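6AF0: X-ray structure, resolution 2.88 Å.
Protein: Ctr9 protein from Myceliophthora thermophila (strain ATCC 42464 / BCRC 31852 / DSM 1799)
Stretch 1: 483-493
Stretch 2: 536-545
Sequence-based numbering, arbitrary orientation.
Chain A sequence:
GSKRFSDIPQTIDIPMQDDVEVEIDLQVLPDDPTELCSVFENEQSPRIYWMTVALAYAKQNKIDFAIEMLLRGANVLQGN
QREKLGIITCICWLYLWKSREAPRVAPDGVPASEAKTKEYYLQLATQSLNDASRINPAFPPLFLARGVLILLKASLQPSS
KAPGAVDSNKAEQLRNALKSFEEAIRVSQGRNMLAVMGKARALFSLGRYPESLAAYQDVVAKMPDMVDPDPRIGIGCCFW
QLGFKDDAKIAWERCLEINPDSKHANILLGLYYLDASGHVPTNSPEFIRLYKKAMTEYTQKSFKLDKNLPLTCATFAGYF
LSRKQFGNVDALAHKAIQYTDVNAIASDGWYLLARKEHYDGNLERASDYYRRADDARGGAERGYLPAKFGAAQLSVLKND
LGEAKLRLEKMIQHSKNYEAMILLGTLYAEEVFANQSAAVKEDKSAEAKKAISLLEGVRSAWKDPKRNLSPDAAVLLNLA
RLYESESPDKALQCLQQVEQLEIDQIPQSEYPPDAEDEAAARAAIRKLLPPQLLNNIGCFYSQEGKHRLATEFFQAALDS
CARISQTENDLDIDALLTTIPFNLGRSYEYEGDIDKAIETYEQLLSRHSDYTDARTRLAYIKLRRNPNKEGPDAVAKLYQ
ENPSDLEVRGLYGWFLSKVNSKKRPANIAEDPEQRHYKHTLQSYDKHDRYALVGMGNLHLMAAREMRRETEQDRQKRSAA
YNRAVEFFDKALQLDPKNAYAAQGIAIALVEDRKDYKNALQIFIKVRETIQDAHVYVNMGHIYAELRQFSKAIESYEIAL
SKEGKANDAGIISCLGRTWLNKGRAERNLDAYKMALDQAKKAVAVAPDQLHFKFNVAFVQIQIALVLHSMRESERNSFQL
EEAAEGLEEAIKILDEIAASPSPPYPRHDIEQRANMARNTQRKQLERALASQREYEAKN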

# COMPACT_ATOMS: atom_id res chain seq x y z
N TYR A 483 0.69 -10.07 5.99
CA TYR A 483 1.55 -10.16 7.14
C TYR A 483 1.58 -11.58 7.71
O TYR A 483 2.60 -12.02 8.25
CB TYR A 483 1.07 -9.16 8.18
CG TYR A 483 1.56 -7.76 7.97
CD1 TYR A 483 2.90 -7.50 7.69
CD2 TYR A 483 0.71 -6.67 8.11
CE1 TYR A 483 3.36 -6.20 7.52
CE2 TYR A 483 1.17 -5.37 7.94
CZ TYR A 483 2.49 -5.14 7.65
OH TYR A 483 2.94 -3.85 7.49
N GLU A 484 0.46 -12.28 7.57
CA GLU A 484 0.27 -13.66 8.10
C GLU A 484 1.49 -14.59 8.06
O GLU A 484 1.87 -15.20 9.06
CB GLU A 484 -0.91 -14.31 7.37
CG GLU A 484 -1.00 -15.81 7.40
CD GLU A 484 -1.90 -16.33 6.29
OE1 GLU A 484 -3.04 -15.85 6.16
OE2 GLU A 484 -1.48 -17.22 5.52
N SER A 485 2.12 -14.70 6.91
CA SER A 485 3.12 -15.74 6.71
C SER A 485 4.36 -15.54 7.59
O SER A 485 4.81 -16.48 8.21
CB SER A 485 3.50 -15.83 5.22
OG SER A 485 4.02 -14.61 4.75
N GLU A 486 4.89 -14.33 7.66
CA GLU A 486 6.19 -14.07 8.28
C GLU A 486 6.16 -13.01 9.37
O GLU A 486 7.04 -12.98 10.22
CB GLU A 486 7.20 -13.68 7.19
CG GLU A 486 8.44 -12.92 7.66
CD GLU A 486 9.45 -12.71 6.54
OE1 GLU A 486 9.85 -13.71 5.90
OE2 GLU A 486 9.84 -11.54 6.30
N SER A 487 5.17 -12.12 9.36
CA SER A 487 5.05 -11.12 10.41
C SER A 487 3.68 -11.18 11.08
O SER A 487 2.91 -10.23 11.03
CB SER A 487 5.31 -9.73 9.84
OG SER A 487 6.53 -9.73 9.11
N PRO A 488 3.40 -12.31 11.75
CA PRO A 488 2.04 -12.66 12.19
C PRO A 488 1.42 -11.70 13.21
O PRO A 488 0.21 -11.48 13.18
CB PRO A 488 2.21 -14.05 12.80
CG PRO A 488 3.62 -14.05 13.29
CD PRO A 488 4.41 -13.22 12.31
N ASP A 489 2.23 -11.13 14.11
CA ASP A 489 1.69 -10.19 15.10
C ASP A 489 0.99 -8.96 14.49
O ASP A 489 0.00 -8.48 15.04
CB ASP A 489 2.79 -9.73 16.02
CG ASP A 489 3.76 -8.85 15.33
OD1 ASP A 489 3.40 -7.68 15.14
OD2 ASP A 489 4.84 -9.33 14.95
N LYS A 490 1.49 -8.48 13.36
CA LYS A 490 0.86 -7.37 12.64
C LYS A 490 -0.45 -7.81 12.06
O LYS A 490 -1.42 -7.04 12.01
CB LYS A 490 1.75 -6.90 11.51
CG LYS A 490 3.14 -6.52 11.95
CD LYS A 490 3.81 -5.54 11.00
CE LYS A 490 5.28 -5.36 11.34
NZ LYS A 490 5.52 -5.25 12.81
N ALA A 491 -0.48 -9.05 11.58
CA ALA A 491 -1.70 -9.62 11.07
C ALA A 491 -2.74 -9.69 12.17
O ALA A 491 -3.92 -9.41 11.93
CB ALA A 491 -1.45 -11.00 10.49
N LEU A 492 -2.30 -10.05 13.38
CA LEU A 492 -3.20 -10.14 14.54
C LEU A 492 -3.84 -8.77 14.85
O LEU A 492 -5.07 -8.64 14.95
CB LEU A 492 -2.41 -10.68 15.74
CG LEU A 492 -3.07 -10.68 17.12
CD1 LEU A 492 -4.43 -11.33 17.06
CD2 LEU A 492 -2.16 -11.39 18.11
N GLN A 493 -2.98 -7.76 14.95
CA GLN A 493 -3.40 -6.40 15.28
C GLN A 493 -4.44 -5.96 14.28
O GLN A 493 -5.52 -5.51 14.64
CB GLN A 493 -2.21 -5.44 15.28
CG GLN A 493 -1.13 -5.78 16.32
CD GLN A 493 -1.15 -4.92 17.59
OE1 GLN A 493 -1.45 -3.72 17.53
NE2 GLN A 493 -0.78 -5.51 18.73
N ASN A 536 -9.51 -16.85 12.88
CA ASN A 536 -8.14 -16.44 12.59
C ASN A 536 -7.53 -15.76 13.81
O ASN A 536 -6.42 -16.08 14.21
CB ASN A 536 -8.08 -15.54 11.36
CG ASN A 536 -8.53 -16.25 10.09
OD1 ASN A 536 -9.10 -17.34 10.14
ND2 ASN A 536 -8.29 -15.62 8.94
N ILE A 537 -8.28 -14.87 14.42
CA ILE A 537 -7.79 -14.18 15.59
C ILE A 537 -7.37 -15.26 16.56
O ILE A 537 -6.27 -15.22 17.10
CB ILE A 537 -8.85 -13.25 16.22
CG1 ILE A 537 -9.20 -12.11 15.26
CG2 ILE A 537 -8.33 -12.66 17.52
CD1 ILE A 537 -10.30 -11.20 15.73
N GLY A 538 -8.25 -16.25 16.74
CA GLY A 538 -7.96 -17.41 17.60
C GLY A 538 -6.64 -18.07 17.27
O GLY A 538 -5.86 -18.37 18.16
N CYS A 539 -6.42 -18.24 15.96
CA CYS A 539 -5.20 -18.83 15.39
C CYS A 539 -3.95 -18.04 15.70
O CYS A 539 -2.88 -18.64 15.94
CB CYS A 539 -5.31 -18.92 13.86
SG CYS A 539 -6.56 -20.08 13.24
N PHE A 540 -4.07 -16.71 15.67
CA PHE A 540 -2.90 -15.85 15.92
C PHE A 540 -2.61 -15.83 17.40
O PHE A 540 -1.44 -15.85 17.82
CB PHE A 540 -3.06 -14.43 15.35
CG PHE A 540 -2.91 -14.38 13.87
CD1 PHE A 540 -1.70 -14.72 13.26
CD2 PHE A 540 -3.98 -14.03 13.06
CE1 PHE A 540 -1.56 -14.69 11.88
CE2 PHE A 540 -3.85 -14.00 11.68
CZ PHE A 540 -2.64 -14.33 11.09
N TYR A 541 -3.67 -15.83 18.17
CA TYR A 541 -3.54 -15.96 19.61
C TYR A 541 -2.89 -17.29 19.94
O TYR A 541 -2.07 -17.37 20.83
CB TYR A 541 -4.90 -15.85 20.28
CG TYR A 541 -5.33 -14.44 20.64
CD1 TYR A 541 -4.48 -13.59 21.35
CD2 TYR A 541 -6.61 -13.98 20.29
CE1 TYR A 541 -4.88 -12.30 21.68
CE2 TYR A 541 -7.02 -12.70 20.64
CZ TYR A 541 -6.16 -11.87 21.34
OH TYR A 541 -6.59 -10.61 21.67
N SER A 542 -3.27 -18.33 19.22
CA SER A 542 -2.74 -19.67 19.45
C SER A 542 -1.25 -19.77 19.12
O SER A 542 -0.54 -20.55 19.74
CB SER A 542 -3.55 -20.70 18.65
OG SER A 542 -2.95 -21.98 18.71
N GLN A 543 -0.77 -19.01 18.15
CA GLN A 543 0.66 -19.07 17.79
C GLN A 543 1.48 -18.42 18.88
O GLN A 543 2.57 -18.87 19.19
CB GLN A 543 0.92 -18.40 16.44
CG GLN A 543 2.38 -18.39 16.02
CD GLN A 543 2.54 -18.17 14.52
OE1 GLN A 543 1.90 -17.29 13.93
NE2 GLN A 543 3.39 -18.97 13.88
N GLU A 544 0.93 -17.34 19.44
CA GLU A 544 1.38 -16.82 20.73
C GLU A 544 0.94 -17.79 21.82
O GLU A 544 0.25 -18.77 21.57
CB GLU A 544 0.76 -15.45 20.98
CG GLU A 544 1.49 -14.32 20.28
CD GLU A 544 0.64 -13.08 20.10
OE1 GLU A 544 -0.50 -13.05 20.62
OE2 GLU A 544 1.12 -12.14 19.43
N GLY A 545 1.33 -17.51 23.05
CA GLY A 545 1.00 -18.42 24.14
C GLY A 545 -0.47 -18.44 24.51
O GLY A 545 -0.91 -19.36 25.20

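Stretch 2 enters as a helix, and its first residue, Asn-536, points its CA-to-CB bond toward stretch 1 without touching it; its amide group is hydrogen-bonded elsewhere in the structure. One residue on, Ile-537 makes the first contact, a modest one: its CG2 lies 4.1 Å from CD1 of Leu-492. Gly-538, where a CB would point away, and Cys-539, out of reach, take no part.

Phe-540 is the centre of the packing. Its CA-to-CB bond points toward stretch 1, and chi1 of -75° (m) delivers the ring as a knob into a hole formed by Glu-484, Pro-488, Ala-491 and Leu-492. The spacing of the last three follows the helical repeat, while Glu-484, earlier in the stretch, completes the hole. Ala-491 CB comes within 3.6 Å of Phe-540 CZ, and the backbone around Ala-491 C and Leu-492 N covers one face of the ring. Glu-484 CB meets the ring edge, 4.1 Å from Phe-540 CZ, and Pro-488 CB lies 3.9 Å from Phe-540 CE1. Leu-492, chi1 t and chi2 p, sets its CD1 3.8 Å from Phe-540 CB, so the same methyl serves both Ile-537 and Phe-540.

Tyr-541 and Ser-542 make no close contact. At the end of the helix stretch 2 contributes polar side chains, which touch apolar partners without bonding: Gln-543 OE1 sits 3.4 Å from Pro-488 CB, and Glu-544, the first residue to leave helical phi/psi, places OE1 3.4 Å from Leu-492 CD2.

No hydrogen bond crosses the interface. The two helices, their axes 9.6 Å apart at closest approach and their directions 142° apart, meet through shape and apolar packing, with Gln-543 and Glu-544 adding polar contacts at the end of stretch 2.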